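Local coordinates for protein fatty acid synthase 1, isoform A (Drosophila melanogaster, PDB 6FN6) that probably builds long-chain saturated fatty acids from acetyl-CoA and malonyl-CoA with NADPH, this piece being its dehydratase, enoylreductase and ketoreductase region, at residues N112-L117 / R198-P203. Sequence-based numbering, arbitrary orientation.
Sequences NEELPL and RAVINP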
ATOM      1  N   ASN A 112      28.237   8.483   4.525  1.00 90.69           N
ATOM      2  CA  ASN A 112      27.562   7.376   5.193  1.00 88.65           C
ATOM      3  C   ASN A 112      26.396   6.833   4.370  1.00 82.70           C
ATOM      4  O   ASN A 112      25.947   5.708   4.589  1.00 80.44           O
ATOM      5  CB  ASN A 112      27.053   7.826   6.566  1.00 90.12           C
ATOM      6  CG  ASN A 112      28.074   7.618   7.666  1.00 92.26           C
ATOM      7  OD1 ASN A 112      29.074   8.330   7.741  1.00 94.03           O
ATOM      8  ND2 ASN A 112      27.818   6.647   8.536  1.00 93.74           N
ATOM      9  N   GLU A 113      25.906   7.630   3.426  1.00 75.58           N
ATOM     10  CA  GLU A 113      24.765   7.228   2.609  1.00 73.98           C
ATOM     11  C   GLU A 113      25.166   6.356   1.417  1.00 69.52           C
ATOM     12  O   GLU A 113      24.308   5.746   0.776  1.00 65.13           O
ATOM     13  CB  GLU A 113      24.020   8.469   2.109  1.00 76.34           C
ATOM     14  CG  GLU A 113      23.405   9.319   3.213  1.00 83.57           C
ATOM     15  CD  GLU A 113      22.225   8.648   3.887  1.00 87.41           C
ATOM     16  OE1 GLU A 113      21.263   8.284   3.180  1.00 86.77           O
ATOM     17  OE2 GLU A 113      22.256   8.488   5.126  1.00 90.86           O
ATOM     18  N   GLU A 114      26.463   6.289   1.129  1.00 62.02           N
ATOM     19  CA  GLU A 114      26.954   5.530  -0.021  1.00 59.23           C
ATOM     20  C   GLU A 114      27.302   4.093   0.356  1.00 58.01           C
ATOM     21  O   GLU A 114      27.467   3.777   1.535  1.00 61.76           O
ATOM     22  CB  GLU A 114      28.182   6.214  -0.623  1.00 64.90           C
ATOM     23  CG  GLU A 114      27.982   7.691  -0.907  1.00 69.67           C
ATOM     24  CD  GLU A 114      28.931   8.219  -1.963  1.00 72.02           C
ATOM     25  OE1 GLU A 114      29.975   8.795  -1.593  1.00 73.71           O
ATOM     26  OE2 GLU A 114      28.627   8.063  -3.165  1.00 71.85           O
ATOM     27  N   LEU A 115      27.415   3.228  -0.649  1.00 52.24           N
ATOM     28  CA  LEU A 115      27.777   1.831  -0.423  1.00 52.51           C
ATOM     29  C   LEU A 115      29.276   1.625  -0.652  1.00 57.08           C
ATOM     30  O   LEU A 115      29.836   2.169  -1.608  1.00 52.60           O
ATOM     31  CB  LEU A 115      26.977   0.906  -1.345  1.00 49.55           C
ATOM     32  CG  LEU A 115      25.471   0.775  -1.105  1.00 48.45           C
ATOM     33  CD1 LEU A 115      24.829  -0.026  -2.226  1.00 45.99           C
ATOM     34  CD2 LEU A 115      25.186   0.123   0.237  1.00 50.65           C
ATOM     35  N   PRO A 116      29.930   0.828   0.214  1.00 69.84           N
ATOM     36  CA  PRO A 116      31.358   0.535   0.051  1.00 73.30           C
ATOM     37  C   PRO A 116      31.612  -0.517  -1.024  1.00 72.80           C
ATOM     38  O   PRO A 116      31.787  -1.693  -0.702  1.00 76.64           O
ATOM     39  CB  PRO A 116      31.767   0.026   1.432  1.00 75.65           C
ATOM     40  CG  PRO A 116      30.539  -0.614   1.961  1.00 74.24           C
ATOM     41  CD  PRO A 116      29.385   0.198   1.432  1.00 72.54           C
ATOM     42  N   LEU A 117      31.633  -0.096  -2.283  1.00 61.21           N
ATOM     43  CA  LEU A 117      31.747  -1.027  -3.399  1.00 61.20           C
ATOM     44  C   LEU A 117      33.085  -0.869  -4.112  1.00 62.66           C
ATOM     45  O   LEU A 117      33.509   0.245  -4.420  1.00 62.25           O
ATOM     46  CB  LEU A 117      30.598  -0.813  -4.385  1.00 61.03           C
ATOM     47  CG  LEU A 117      29.213  -1.212  -3.867  1.00 63.23           C
ATOM     48  CD1 LEU A 117      28.122  -0.629  -4.753  1.00 63.27           C
ATOM     49  CD2 LEU A 117      29.076  -2.723  -3.762  1.00 66.49           C
ATOM     50  N   ARG A 198      16.732   4.742  -5.253  1.00 42.61           N
ATOM     51  CA  ARG A 198      17.626   5.655  -4.552  1.00 43.54           C
ATOM     52  C   ARG A 198      18.709   6.205  -5.473  1.00 43.22           C
ATOM     53  O   ARG A 198      19.298   5.476  -6.270  1.00 44.06           O
ATOM     54  CB  ARG A 198      18.262   4.945  -3.356  1.00 45.85           C
ATOM     55  CG  ARG A 198      18.882   5.871  -2.326  1.00 51.01           C
ATOM     56  CD  ARG A 198      19.571   5.076  -1.227  1.00 58.00           C
ATOM     57  NE  ARG A 198      19.660   5.823   0.027  1.00 64.51           N
ATOM     58  CZ  ARG A 198      18.716   5.834   0.965  1.00 67.93           C
ATOM     59  NH1 ARG A 198      17.594   5.141   0.800  1.00 66.13           N
ATOM     60  NH2 ARG A 198      18.890   6.545   2.073  1.00 70.85           N
ATOM     61  N   ALA A 199      18.963   7.503  -5.350  1.00 39.74           N
ATOM     62  CA  ALA A 199      20.011   8.162  -6.114  1.00 39.33           C
ATOM     63  C   ALA A 199      20.844   9.047  -5.196  1.00 40.85           C
ATOM     64  O   ALA A 199      20.398  10.115  -4.782  1.00 40.05           O
ATOM     65  CB  ALA A 199      19.412   8.980  -7.246  1.00 36.87           C
ATOM     66  N   VAL A 200      22.054   8.595  -4.882  1.00 56.68           N
ATOM     67  CA  VAL A 200      22.952   9.347  -4.015  1.00 55.79           C
ATOM     68  C   VAL A 200      23.900  10.187  -4.860  1.00 54.99           C
ATOM     69  O   VAL A 200      24.615   9.662  -5.714  1.00 55.57           O
ATOM     70  CB  VAL A 200      23.739   8.414  -3.081  1.00 52.35           C
ATOM     71  CG1 VAL A 200      24.556   9.222  -2.086  1.00 53.53           C
ATOM     72  CG2 VAL A 200      22.800   7.466  -2.359  1.00 49.29           C
ATOM     73  N   ILE A 201      23.895  11.496  -4.623  1.00 46.82           N
ATOM     74  CA  ILE A 201      24.750  12.414  -5.361  1.00 50.03           C
ATOM     75  C   ILE A 201      25.726  13.082  -4.396  1.00 54.78           C
ATOM     76  O   ILE A 201      25.320  13.724  -3.425  1.00 48.14           O
ATOM     77  CB  ILE A 201      23.920  13.458  -6.127  1.00 51.56           C
ATOM     78  CG1 ILE A 201      22.883  12.756  -7.012  1.00 45.29           C
ATOM     79  CG2 ILE A 201      24.832  14.344  -6.973  1.00 54.14           C
ATOM     80  CD1 ILE A 201      21.900  13.692  -7.677  1.00 45.90           C
ATOM     81  N   ASN A 202      27.016  12.926  -4.682  1.00 47.53           N
ATOM     82  CA  ASN A 202      28.084  13.451  -3.838  1.00 50.50           C
ATOM     83  C   ASN A 202      29.001  14.357  -4.660  1.00 51.42           C
ATOM     84  O   ASN A 202      30.009  13.897  -5.196  1.00 51.60           O
ATOM     85  CB  ASN A 202      28.885  12.300  -3.226  1.00 51.41           C
ATOM     86  CG  ASN A 202      29.844  12.760  -2.152  1.00 54.85           C
ATOM     87  OD1 ASN A 202      30.220  13.932  -2.090  1.00 66.05           O
ATOM     88  ND2 ASN A 202      30.258  11.831  -1.300  1.00 56.09           N
ATOM     89  N   PRO A 203      28.658  15.652  -4.759  1.00 52.21           N
ATOM     90  CA  PRO A 203      29.419  16.562  -5.626  1.00 53.14           C
ATOM     91  C   PRO A 203      30.878  16.734  -5.209  1.00 56.02           C
ATOM     92  O   PRO A 203      31.759  16.768  -6.068  1.00 56.29           O
ATOM     93  CB  PRO A 203      28.671  17.895  -5.487  1.00 53.95           C
ATOM     94  CG  PRO A 203      27.361  17.564  -4.857  1.00 52.65           C
ATOM     95  CD  PRO A 203      27.585  16.350  -4.035  1.00 52.61           C
TER
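Glu113 and Glu114, neighbours on a loop, meet Arg198, Val200 and Asn202, every second residue along the end of a strand and the turn into the next helix, a worked example of how two consecutive carboxylates can tie an irregular segment to a strand and to the helix cap that follows it. The first forms a salt bridge: Glu113 OE1 accepts a hydrogen bond from Arg198 NH2 at 3.1 Å. The oxygen sits at the edge of the guanidinium, in its plane, and the nitrogen meets it nearly along the carboxylate C-O bond. Glu113 bends at chi2 (-70°), whereas the arginine chain runs extended from CG to NE and reaches out to it. At the other end Asn202 ND2 donates to Glu114 OE1 over 3.1 Å; the acceptor lies close to the amide plane, but the donor comes from well above the carboxylate plane. Between these polar ends Val200 fills the middle, with CG1 3.9 Å from Glu114 CG and CG2 3.9 Å from the carbonyl O of Glu113. The strand, 191-201, belongs to the second half of the double hotdog fold predicted for this dehydratase domain, and it pairs with strands 58-65 and 239-248 on its two sides; the loop follows strand 98-105. An alanine at Glu114 would probably leave the Asn202 amide N-H without this acceptor and open a gap beside Val200 CG1. Farther out, Glu61 forms a salt bridge with Arg198 NH1, so two acidic residues share the guanidinium. Asn202 OD1 caps the backbone N of Lys205, fixing the amide at the start of helix 203-210.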